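Local coordinates for FAD-binding PCMH-type domain-containing protein (Gibberella zeae, PDB 6YJO) that binds FAD covalently and probably oxidises oligosaccharides, as a member of the oxygen-dependent FAD-linked oxidoreductase family, at residues G177-S180 with R181-L185; F435-L438 with K439-R442; F441-S444 with V445-T448; K447-D451 with G452-M456; E469-K472 with R473-K477. All blocks are in the same frame, centred on the assembly; numbering follows the deposited sequence.

How the contacts relate
Along the chain, contact 1 comes first, in the FAD-binding domain, and the other four follow within the last part of the sequence. Contacts 2 and 3 are successive turns of helix 431-446, their centres about 9 Å apart, and they share F441 and R442. Contact 4 is the loop that follows; it shares K447 and T448 with contact 3 and packs back on the helix, W454 on T446 and M456 on R442. Contact 5, on helix 467-475, touches contact 4 through a salt bridge between D451 and K472, with about 12 Å between centres. Contacts 2 to 5 thus form one connected region, whereas contact 1 stands apart, about 10 Å or more between nearest atoms.

Contact 1. Residues G177-S180 with R181-L185; sequences GFAS and RTHGL
S180 and A179 turn their carbonyl groups to the amides of G184 and H183, and so wind the single turn of helix 180-183. The oxygen of A179 accepts H183 N at 2.8 Å. It also takes a weak bond from T182 N at 3.3 Å, so two amides share one acceptor. One residue on, G184 N donates to S180 O over only 2.5 Å, a value so short that its exact length is doubtful. With chi1 at -78°, OG of S180 lies beside its own backbone N, where it receives G177 N at 3.0 Å and gives a weak bond to G184 O at 3.3 Å. The hydroxyl thereby ties the loop entering the helix to the residue leaving it. R181 behaves differently: its chain runs extended from CG to NE, and its guanidinium is satisfied by the carbonyls of P270, L273 and A266. Between neighbours, T182 CG2 sits 3.6 Å above the centre of one face of the H183 ring, which also stacks on F235. G184, at phi 96°, is the first residue to abandon helical angles. The arrangement is a one-turn helix terminated by a positive-phi glycine in the FAD-binding domain, shortly after the FAD-binding Y176 and with the L185 side chain about 7 Å from the flavin cofactor.

Contact 2. Residues F435-L438 with K439-R442; sequences FTVL and KRFR
F435, T436, V437 and L438 each accept the amide four residues later, from K439 to R442, in regular alpha-helical bonds. The shortest, R440 N to T436 O, is 2.8 Å. The longest, K439 N to F435 O, is 3.2 Å. On the buried side, V437 and F441 lie next to each other and point the same way. CG2 of V437, anti to its backbone N, meets CZ of F441 at 3.7 Å. The carbonyl oxygen of V437 stands 3.3 Å above the F441 ring, displaced toward its rim. L438 reaches the same ring more loosely, CD2 to CD2 at 4.3 Å, from an oblique direction. R440 bends at chi3 (43°), which folds its guanidinium back along the helix until NH1 is 3.8 Å from T436 CG2, while T436 OG1 bonds to N432 O one turn earlier. R442 sends its guanidinium to a salt bridge with D462. F441 meets W380 edge-to-face, and L438 packs on Y346, T348, F421 and D423. Buried V437, L438 and F441 against exposed T436, K439 and R440 make this an amphipathic helix, packed on strands 346-352 and 417-423 of the antiparallel sheet and on helix 357-371.

Contact 3. Residues F441-S444 with V445-T448; sequences FRDS and VTKT
The C-terminal end of helix 431-446 and the residue that follows bring V445, T446 and K447 against the carbonyl groups of R442 and D443, and here the regular hydrogen-bond pattern changes. V445 N donates to R442 O at 3.1 Å, a span of three residues, and approaches from well above the carbonyl plane, 59° out of it. T446 N adds a weak bond to the same oxygen at 3.4 Å. F441 O, which a regular turn would pair with V445 N, lies 3.6 Å from that amide and instead takes the hydroxyl of S444, at a modelled 2.5 Å whose exact value is doubtful. The serine torsion allows this: chi1 of 74° holds OG between the backbone N and the carbonyl carbon, folded toward the preceding turn. D443 O is the other shared acceptor. K447 N meets it at 3.0 Å, nearly along the C=O axis, and T446 N contributes weakly. With chi1 of 58°, T446 OG1 lies 3.5 Å from both R442 O and D443 O, with a weak bond to the latter. Carbon atoms fill in around these groups, with V445 CB 3.4 Å from R442 O and K447 CG 3.3 Å from D443 O. Beyond the helix, V445 packs on L350, W419 and L355. The chemistry implies that the carbonyls of R442 and D443 share the donors of the closing residues, several of them weakly held, that the S444 hydroxyl may partly replace an amide at F441 O, and that S444 O is met from helix 357-371 by the hydroxyl of S362.

Contact 4. Residues K447-D451 with G452-M456; sequences KTMAD and GDWGM
W454 holds chi1 at 60°, which tucks CG between its backbone N and carbonyl carbon, and M449 combines an unusual chi1 of -130° with an extended chi2; together these torsions set the sulfur beside the indole across a type I beta turn from A450 to D453. The turn is closed by D453 N donating to A450 O at 2.8 Å. M449 and W454 cross at a slant. SD touches W454 CB at 3.8 Å and lies 4.7 Å from the centroid of the five-membered ring, 55° off its normal, an oblique Met-aromatic contact rather than a sulfur squarely above the face. M449 CB also approaches W454 CD1 at 3.9 Å, so the start of the methionine side chain meets the indole too. The indole packs further on L350 and T446, which joins the turn to the sheet and to helix 431-446, and R473 is its cation-pi partner. D451, within the turn, forms two salt bridges to helix 467-475, OD2 with K472 NZ and OD1 with R473 NH2. A450 O comes within 3.5 Å of W454 CD1, and A450 CB rests 3.4 Å from D453 OD2.

Contact 5. Residues E469-K472 with R473-K477; sequences EAVK and RYYGK
E469 and R473, one helical turn apart, form the central pair of this contact: R473 NE reaches E469 OE2 at 3.1 Å in a nearly straight salt-bridging hydrogen bond. The oxygen lies close to the guanidinium plane. NE, for its part, comes in 57° out of the carboxylate plane, and the two flat groups are turned 70° apart. E469 achieves this by bending at chi2 (71°), which brings its end back toward the next turn. K472 runs alongside R473, and its CE lies 3.6 Å above the centre of one face of the guanidinium. The apolar side of the helix has its own pairings. A470 CB approaches the Y474 ring at 4.2 Å from the centroid in an off-centre CH-pi contact, while A470 O stands 3.2 Å above a face of the same ring, toward its rim. V471 CB meets Y475 CD2 at 4.0 Å. Beneath these side chains, Y474 N donates to A470 O at 2.8 Å. The helix closes at G476, a positive-phi residue whose amide bonds to K472 O at 3.0 Å. In the next shell, D451 and W454 receive the charged ends of K472 and R473, and Q499 bonds the Y474 hydroxyl. Helix 467-475 is thus seated between the loop bearing D451, W454 and M456 and helix 479-489, where L479 and L482 touch V471 and Y475, with Y475 about 8 Å from the bound flavin.

Contact 1. Residues G177-S180 with R181-L185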
# COMPACT_ATOMS: atom_id res chain seq x y z
N GLY A 177 1.97 -7.94 -1.58
CA GLY A 177 3.22 -8.46 -1.07
C GLY A 177 3.53 -9.80 -1.70
O GLY A 177 2.92 -10.20 -2.69
N PHE A 178 4.48 -10.50 -1.09
CA PHE A 178 4.99 -11.76 -1.63
C PHE A 178 4.06 -12.94 -1.39
O PHE A 178 4.44 -14.07 -1.72
CB PHE A 178 6.38 -12.04 -1.04
CG PHE A 178 7.47 -11.18 -1.61
CD1 PHE A 178 7.56 -10.97 -2.98
CD2 PHE A 178 8.40 -10.57 -0.79
CE1 PHE A 178 8.55 -10.18 -3.51
CE2 PHE A 178 9.40 -9.78 -1.32
CZ PHE A 178 9.48 -9.58 -2.69
N ALA A 179 2.87 -12.71 -0.84
CA ALA A 179 1.82 -13.71 -0.79
C ALA A 179 0.60 -13.33 -1.62
O ALA A 179 -0.38 -14.09 -1.64
CB ALA A 179 1.38 -13.94 0.66
N SER A 180 0.63 -12.18 -2.30
CA SER A 180 -0.56 -11.69 -2.98
C SER A 180 -0.91 -12.55 -4.19
O SER A 180 -2.07 -12.92 -4.39
CB SER A 180 -0.36 -10.24 -3.40
OG SER A 180 -0.53 -9.37 -2.29
N ARG A 181 0.10 -12.87 -5.01
CA ARG A 181 -0.17 -13.64 -6.22
C ARG A 181 -0.82 -14.98 -5.89
O ARG A 181 -1.53 -15.55 -6.73
CB ARG A 181 1.12 -13.86 -7.00
CG ARG A 181 0.91 -14.17 -8.46
CD ARG A 181 2.18 -13.99 -9.27
NE ARG A 181 1.97 -14.42 -10.65
CZ ARG A 181 1.95 -15.69 -11.03
NH1 ARG A 181 2.13 -16.66 -10.14
NH2 ARG A 181 1.75 -16.00 -12.31
N THR A 182 -0.59 -15.48 -4.68
CA THR A 182 -1.13 -16.76 -4.24
C THR A 182 -2.40 -16.63 -3.42
O THR A 182 -3.28 -17.49 -3.51
CB THR A 182 -0.08 -17.51 -3.40
OG1 THR A 182 1.12 -17.66 -4.16
CG2 THR A 182 -0.60 -18.88 -2.97
N HIS A 183 -2.52 -15.56 -2.62
CA HIS A 183 -3.65 -15.41 -1.72
C HIS A 183 -4.34 -14.05 -1.83
O HIS A 183 -5.26 -13.78 -1.05
CB HIS A 183 -3.20 -15.62 -0.26
CG HIS A 183 -2.69 -17.01 0.02
ND1 HIS A 183 -1.45 -17.25 0.57
CD2 HIS A 183 -3.26 -18.22 -0.18
CE1 HIS A 183 -1.28 -18.55 0.70
NE2 HIS A 183 -2.36 -19.16 0.26
N GLY A 184 -3.93 -13.19 -2.76
CA GLY A 184 -4.67 -12.00 -3.09
C GLY A 184 -4.17 -10.76 -2.36
O GLY A 184 -3.32 -10.82 -1.46
N LEU A 185 -4.70 -9.62 -2.79
CA LEU A 185 -4.50 -8.38 -2.06
C LEU A 185 -5.09 -8.50 -0.66
O LEU A 185 -5.98 -9.31 -0.40
CB LEU A 185 -5.15 -7.20 -2.78
CG LEU A 185 -4.74 -6.90 -4.23
CD1 LEU A 185 -5.66 -5.84 -4.81
CD2 LEU A 185 -3.28 -6.46 -4.32

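Contact 2. Residues F435-L438 with K439-R442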
# COMPACT_ATOMS: atom_id res chain seq x y z
N PHE A 435 12.32 14.62 -8.52
CA PHE A 435 11.02 14.47 -9.18
C PHE A 435 11.18 14.23 -10.68
O PHE A 435 10.43 13.45 -11.27
CB PHE A 435 10.14 15.70 -8.94
CG PHE A 435 9.95 16.06 -7.49
CD1 PHE A 435 9.70 15.09 -6.54
CD2 PHE A 435 10.02 17.38 -7.08
CE1 PHE A 435 9.51 15.43 -5.20
CE2 PHE A 435 9.84 17.73 -5.76
CZ PHE A 435 9.59 16.75 -4.82
N THR A 436 12.15 14.91 -11.31
CA THR A 436 12.32 14.78 -12.75
C THR A 436 12.73 13.37 -13.15
O THR A 436 12.22 12.82 -14.14
CB THR A 436 13.36 15.78 -13.25
OG1 THR A 436 12.98 17.11 -12.90
CG2 THR A 436 13.50 15.67 -14.77
N VAL A 437 13.65 12.76 -12.40
CA VAL A 437 14.24 11.49 -12.84
C VAL A 437 13.21 10.37 -12.75
O VAL A 437 13.12 9.53 -13.66
CB VAL A 437 15.51 11.19 -12.03
CG1 VAL A 437 15.17 10.92 -10.56
CG2 VAL A 437 16.27 10.03 -12.65
N LEU A 438 12.43 10.33 -11.67
CA LEU A 438 11.41 9.29 -11.56
C LEU A 438 10.30 9.47 -12.59
O LEU A 438 9.80 8.49 -13.15
CB LEU A 438 10.82 9.26 -10.14
CG LEU A 438 11.69 8.72 -9.00
CD1 LEU A 438 10.83 8.33 -7.81
CD2 LEU A 438 12.56 7.55 -9.44
N LYS A 439 9.91 10.72 -12.86
CA LYS A 439 8.90 10.97 -13.88
C LYS A 439 9.42 10.61 -15.27
O LYS A 439 8.69 10.06 -16.10
CB LYS A 439 8.45 12.43 -13.84
CG LYS A 439 7.31 12.77 -14.81
CD LYS A 439 6.76 14.17 -14.55
CE LYS A 439 5.73 14.59 -15.58
NZ LYS A 439 6.28 15.55 -16.58
N ARG A 440 10.69 10.93 -15.55
CA ARG A 440 11.29 10.56 -16.82
C ARG A 440 11.28 9.04 -17.00
O ARG A 440 11.04 8.54 -18.11
CB ARG A 440 12.71 11.12 -16.92
CG ARG A 440 13.55 10.53 -18.04
CD ARG A 440 14.82 11.35 -18.27
NE ARG A 440 15.47 11.73 -17.02
CZ ARG A 440 15.78 12.97 -16.66
NH1 ARG A 440 15.53 14.00 -17.46
NH2 ARG A 440 16.37 13.19 -15.49
N PHE A 441 11.54 8.29 -15.93
CA PHE A 441 11.44 6.84 -16.01
C PHE A 441 10.00 6.41 -16.26
O PHE A 441 9.72 5.61 -17.16
CB PHE A 441 11.96 6.20 -14.72
CG PHE A 441 13.44 6.36 -14.50
CD1 PHE A 441 14.29 6.69 -15.55
CD2 PHE A 441 13.98 6.17 -13.24
CE1 PHE A 441 15.65 6.83 -15.34
CE2 PHE A 441 15.34 6.31 -13.03
CZ PHE A 441 16.17 6.65 -14.07
N ARG A 442 9.06 6.92 -15.45
CA ARG A 442 7.67 6.52 -15.57
C ARG A 442 7.12 6.84 -16.96
O ARG A 442 6.43 6.00 -17.57
CB ARG A 442 6.84 7.20 -14.48
CG ARG A 442 5.35 7.31 -14.77
CD ARG A 442 4.56 7.67 -13.51
NE ARG A 442 3.78 8.90 -13.67
CZ ARG A 442 4.16 10.11 -13.24
NH1 ARG A 442 5.31 10.28 -12.61
NH2 ARG A 442 3.37 11.15 -13.45

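Contact 3. Residues F441-S444 with V445-T448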
# COMPACT_ATOMS: atom_id res chain seq x y z
N PHE A 441 11.54 8.29 -15.93
CA PHE A 441 11.44 6.84 -16.01
C PHE A 441 10.00 6.41 -16.26
O PHE A 441 9.72 5.61 -17.16
CB PHE A 441 11.96 6.20 -14.72
CG PHE A 441 13.44 6.36 -14.50
CD1 PHE A 441 14.29 6.69 -15.55
CD2 PHE A 441 13.98 6.17 -13.24
CE1 PHE A 441 15.65 6.83 -15.34
CE2 PHE A 441 15.34 6.31 -13.03
CZ PHE A 441 16.17 6.65 -14.07
N ARG A 442 9.06 6.92 -15.45
CA ARG A 442 7.67 6.52 -15.57
C ARG A 442 7.12 6.84 -16.96
O ARG A 442 6.43 6.00 -17.57
CB ARG A 442 6.84 7.20 -14.48
CG ARG A 442 5.35 7.31 -14.77
CD ARG A 442 4.56 7.67 -13.51
NE ARG A 442 3.78 8.90 -13.67
CZ ARG A 442 4.16 10.11 -13.24
NH1 ARG A 442 5.31 10.28 -12.61
NH2 ARG A 442 3.37 11.15 -13.45
N ASP A 443 7.41 8.03 -17.48
CA ASP A 443 6.88 8.40 -18.79
C ASP A 443 7.46 7.53 -19.90
O ASP A 443 6.75 7.19 -20.86
CB ASP A 443 7.17 9.87 -19.07
CG ASP A 443 6.44 10.80 -18.12
OD1 ASP A 443 5.40 10.38 -17.57
OD2 ASP A 443 6.91 11.94 -17.92
N SER A 444 8.74 7.18 -19.81
CA SER A 444 9.36 6.32 -20.82
C SER A 444 8.57 5.04 -21.03
O SER A 444 8.64 4.43 -22.10
CB SER A 444 10.80 5.99 -20.41
OG SER A 444 10.82 5.05 -19.35
N VAL A 445 7.82 4.60 -20.01
CA VAL A 445 7.02 3.39 -20.12
C VAL A 445 5.70 3.67 -20.82
O VAL A 445 5.26 2.90 -21.68
CB VAL A 445 6.79 2.79 -18.72
CG1 VAL A 445 5.70 1.73 -18.76
CG2 VAL A 445 8.09 2.22 -18.16
N THR A 446 5.05 4.78 -20.48
CA THR A 446 3.65 5.00 -20.83
C THR A 446 3.45 5.78 -22.12
O THR A 446 2.33 5.82 -22.64
CB THR A 446 2.94 5.74 -19.69
OG1 THR A 446 3.61 6.98 -19.43
CG2 THR A 446 2.94 4.89 -18.43
N LYS A 447 4.50 6.42 -22.64
CA LYS A 447 4.37 7.29 -23.82
C LYS A 447 3.55 6.65 -24.93
O LYS A 447 2.60 7.25 -25.44
CB LYS A 447 5.76 7.67 -24.33
CG LYS A 447 6.33 8.92 -23.68
CD LYS A 447 7.73 9.27 -24.19
CE LYS A 447 7.72 9.68 -25.65
NZ LYS A 447 8.95 10.43 -26.03
N THR A 448 3.90 5.43 -25.33
CA THR A 448 3.24 4.76 -26.45
C THR A 448 1.95 4.05 -26.04
O THR A 448 1.21 3.58 -26.91
CB THR A 448 4.20 3.75 -27.08
OG1 THR A 448 5.38 4.44 -27.53
CG2 THR A 448 3.56 3.04 -28.27

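Contact 4. Residues K447-D451 with G452-M456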
# COMPACT_ATOMS: atom_id res chain seq x y z
N LYS A 447 4.50 6.42 -22.64
CA LYS A 447 4.37 7.29 -23.82
C LYS A 447 3.55 6.65 -24.93
O LYS A 447 2.60 7.25 -25.44
CB LYS A 447 5.76 7.67 -24.33
CG LYS A 447 6.33 8.92 -23.68
CD LYS A 447 7.73 9.27 -24.19
CE LYS A 447 7.72 9.68 -25.65
NZ LYS A 447 8.95 10.43 -26.03
N THR A 448 3.90 5.43 -25.33
CA THR A 448 3.24 4.76 -26.45
C THR A 448 1.95 4.05 -26.04
O THR A 448 1.21 3.58 -26.91
CB THR A 448 4.20 3.75 -27.08
OG1 THR A 448 5.38 4.44 -27.53
CG2 THR A 448 3.56 3.04 -28.27
N MET A 449 1.65 3.98 -24.75
CA MET A 449 0.52 3.20 -24.25
C MET A 449 -0.78 3.99 -24.38
O MET A 449 -0.81 5.20 -24.13
CB MET A 449 0.77 2.82 -22.79
CG MET A 449 0.57 1.34 -22.47
SD MET A 449 1.01 0.98 -20.76
CE MET A 449 2.80 1.08 -20.85
N ALA A 450 -1.85 3.31 -24.79
CA ALA A 450 -3.17 3.93 -24.82
C ALA A 450 -3.48 4.58 -23.48
O ALA A 450 -3.28 3.98 -22.42
CB ALA A 450 -4.23 2.88 -25.17
N ASP A 451 -3.98 5.81 -23.54
CA ASP A 451 -4.09 6.64 -22.34
C ASP A 451 -4.86 5.95 -21.22
O ASP A 451 -4.65 6.27 -20.04
CB ASP A 451 -4.74 7.97 -22.68
CG ASP A 451 -4.75 8.93 -21.51
OD1 ASP A 451 -3.70 9.57 -21.26
OD2 ASP A 451 -5.79 9.03 -20.83
N GLY A 452 -5.75 5.02 -21.56
CA GLY A 452 -6.56 4.36 -20.56
C GLY A 452 -6.23 2.90 -20.35
O GLY A 452 -7.07 2.13 -19.87
N ASP A 453 -5.01 2.49 -20.72
CA ASP A 453 -4.56 1.12 -20.55
C ASP A 453 -3.65 0.94 -19.34
O ASP A 453 -3.26 -0.19 -19.04
CB ASP A 453 -3.82 0.64 -21.81
CG ASP A 453 -4.74 -0.02 -22.82
OD1 ASP A 453 -5.92 -0.27 -22.49
OD2 ASP A 453 -4.28 -0.30 -23.94
N TRP A 454 -3.32 2.02 -18.63
CA TRP A 454 -2.41 1.95 -17.50
C TRP A 454 -2.93 2.86 -16.40
O TRP A 454 -3.58 3.87 -16.65
CB TRP A 454 -0.98 2.38 -17.89
CG TRP A 454 -0.90 3.78 -18.43
CD1 TRP A 454 -1.12 4.17 -19.71
CD2 TRP A 454 -0.59 4.97 -17.69
NE1 TRP A 454 -0.95 5.53 -19.83
CE2 TRP A 454 -0.63 6.04 -18.60
CE3 TRP A 454 -0.28 5.22 -16.35
CZ2 TRP A 454 -0.36 7.35 -18.21
CZ3 TRP A 454 -0.01 6.53 -15.97
CH2 TRP A 454 -0.06 7.58 -16.90
N GLY A 455 -2.63 2.47 -15.16
CA GLY A 455 -3.01 3.26 -14.01
C GLY A 455 -1.87 3.39 -13.02
O GLY A 455 -0.71 3.18 -13.38
N MET A 456 -2.20 3.74 -11.78
CA MET A 456 -1.21 3.89 -10.72
C MET A 456 -1.80 3.32 -9.44
O MET A 456 -2.99 3.04 -9.34
CB MET A 456 -0.80 5.37 -10.56
CG MET A 456 -0.15 5.95 -11.80
SD MET A 456 0.30 7.69 -11.64
CE MET A 456 1.86 7.56 -10.76

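Contact 5. Residues E469-K472 with R473-K477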
# COMPACT_ATOMS: atom_id res chain seq x y z
N GLU A 469 -5.59 14.01 -11.94
CA GLU A 469 -4.77 12.94 -12.50
C GLU A 469 -4.64 11.77 -11.53
O GLU A 469 -4.72 10.61 -11.94
CB GLU A 469 -3.39 13.48 -12.88
CG GLU A 469 -2.45 12.44 -13.47
CD GLU A 469 -2.85 11.99 -14.87
OE1 GLU A 469 -3.90 12.46 -15.36
OE2 GLU A 469 -2.11 11.18 -15.47
N ALA A 470 -4.42 12.07 -10.25
CA ALA A 470 -4.20 11.00 -9.28
C ALA A 470 -5.42 10.10 -9.17
O ALA A 470 -5.30 8.87 -9.27
CB ALA A 470 -3.86 11.60 -7.91
N VAL A 471 -6.60 10.68 -8.98
CA VAL A 471 -7.79 9.86 -8.80
C VAL A 471 -8.15 9.15 -10.11
O VAL A 471 -8.73 8.06 -10.09
CB VAL A 471 -8.97 10.70 -8.26
CG1 VAL A 471 -8.60 11.30 -6.91
CG2 VAL A 471 -9.39 11.79 -9.25
N LYS A 472 -7.83 9.75 -11.26
CA LYS A 472 -8.01 9.06 -12.53
C LYS A 472 -7.21 7.76 -12.57
O LYS A 472 -7.71 6.73 -13.03
CB LYS A 472 -7.62 9.96 -13.70
CG LYS A 472 -7.37 9.22 -15.01
CD LYS A 472 -7.31 10.16 -16.21
CE LYS A 472 -6.91 9.42 -17.49
NZ LYS A 472 -7.50 10.02 -18.71
N ARG A 473 -5.97 7.80 -12.08
CA ARG A 473 -5.04 6.68 -12.22
C ARG A 473 -5.17 5.66 -11.10
O ARG A 473 -5.04 4.46 -11.35
CB ARG A 473 -3.61 7.21 -12.28
CG ARG A 473 -3.34 8.14 -13.46
CD ARG A 473 -3.45 7.42 -14.80
NE ARG A 473 -3.31 8.35 -15.92
CZ ARG A 473 -3.53 8.04 -17.19
NH1 ARG A 473 -3.89 6.80 -17.53
NH2 ARG A 473 -3.38 8.96 -18.13
N TYR A 474 -5.41 6.10 -9.86
CA TYR A 474 -5.57 5.14 -8.77
C TYR A 474 -6.88 4.38 -8.89
O TYR A 474 -6.93 3.17 -8.63
CB TYR A 474 -5.52 5.83 -7.41
CG TYR A 474 -4.32 6.71 -7.13
CD1 TYR A 474 -3.15 6.63 -7.88
CD2 TYR A 474 -4.37 7.63 -6.09
CE1 TYR A 474 -2.07 7.45 -7.60
CE2 TYR A 474 -3.29 8.45 -5.81
CZ TYR A 474 -2.15 8.36 -6.57
OH TYR A 474 -1.08 9.17 -6.29
N TYR A 475 -7.95 5.07 -9.27
CA TYR A 475 -9.30 4.55 -9.14
C TYR A 475 -10.02 4.35 -10.47
O TYR A 475 -11.09 3.73 -10.49
CB TYR A 475 -10.13 5.48 -8.25
CG TYR A 475 -9.43 5.76 -6.94
CD1 TYR A 475 -8.96 4.72 -6.14
CD2 TYR A 475 -9.19 7.06 -6.52
CE1 TYR A 475 -8.30 4.97 -4.95
CE2 TYR A 475 -8.52 7.31 -5.33
CZ TYR A 475 -8.08 6.26 -4.55
OH TYR A 475 -7.42 6.51 -3.37
N GLY A 476 -9.46 4.84 -11.58
CA GLY A 476 -9.96 4.44 -12.88
C GLY A 476 -11.44 4.71 -13.06
O GLY A 476 -11.94 5.80 -12.74
N LYS A 477 -12.16 3.71 -13.57
CA LYS A 477 -13.58 3.85 -13.89
C LYS A 477 -14.47 3.72 -12.66
O LYS A 477 -15.70 3.73 -12.80
CB LYS A 477 -13.99 2.82 -14.94
CG LYS A 477 -13.93 1.37 -14.48
CD LYS A 477 -14.46 0.43 -15.55
CE LYS A 477 -14.34 -1.03 -15.13
NZ LYS A 477 -15.16 -1.93 -15.99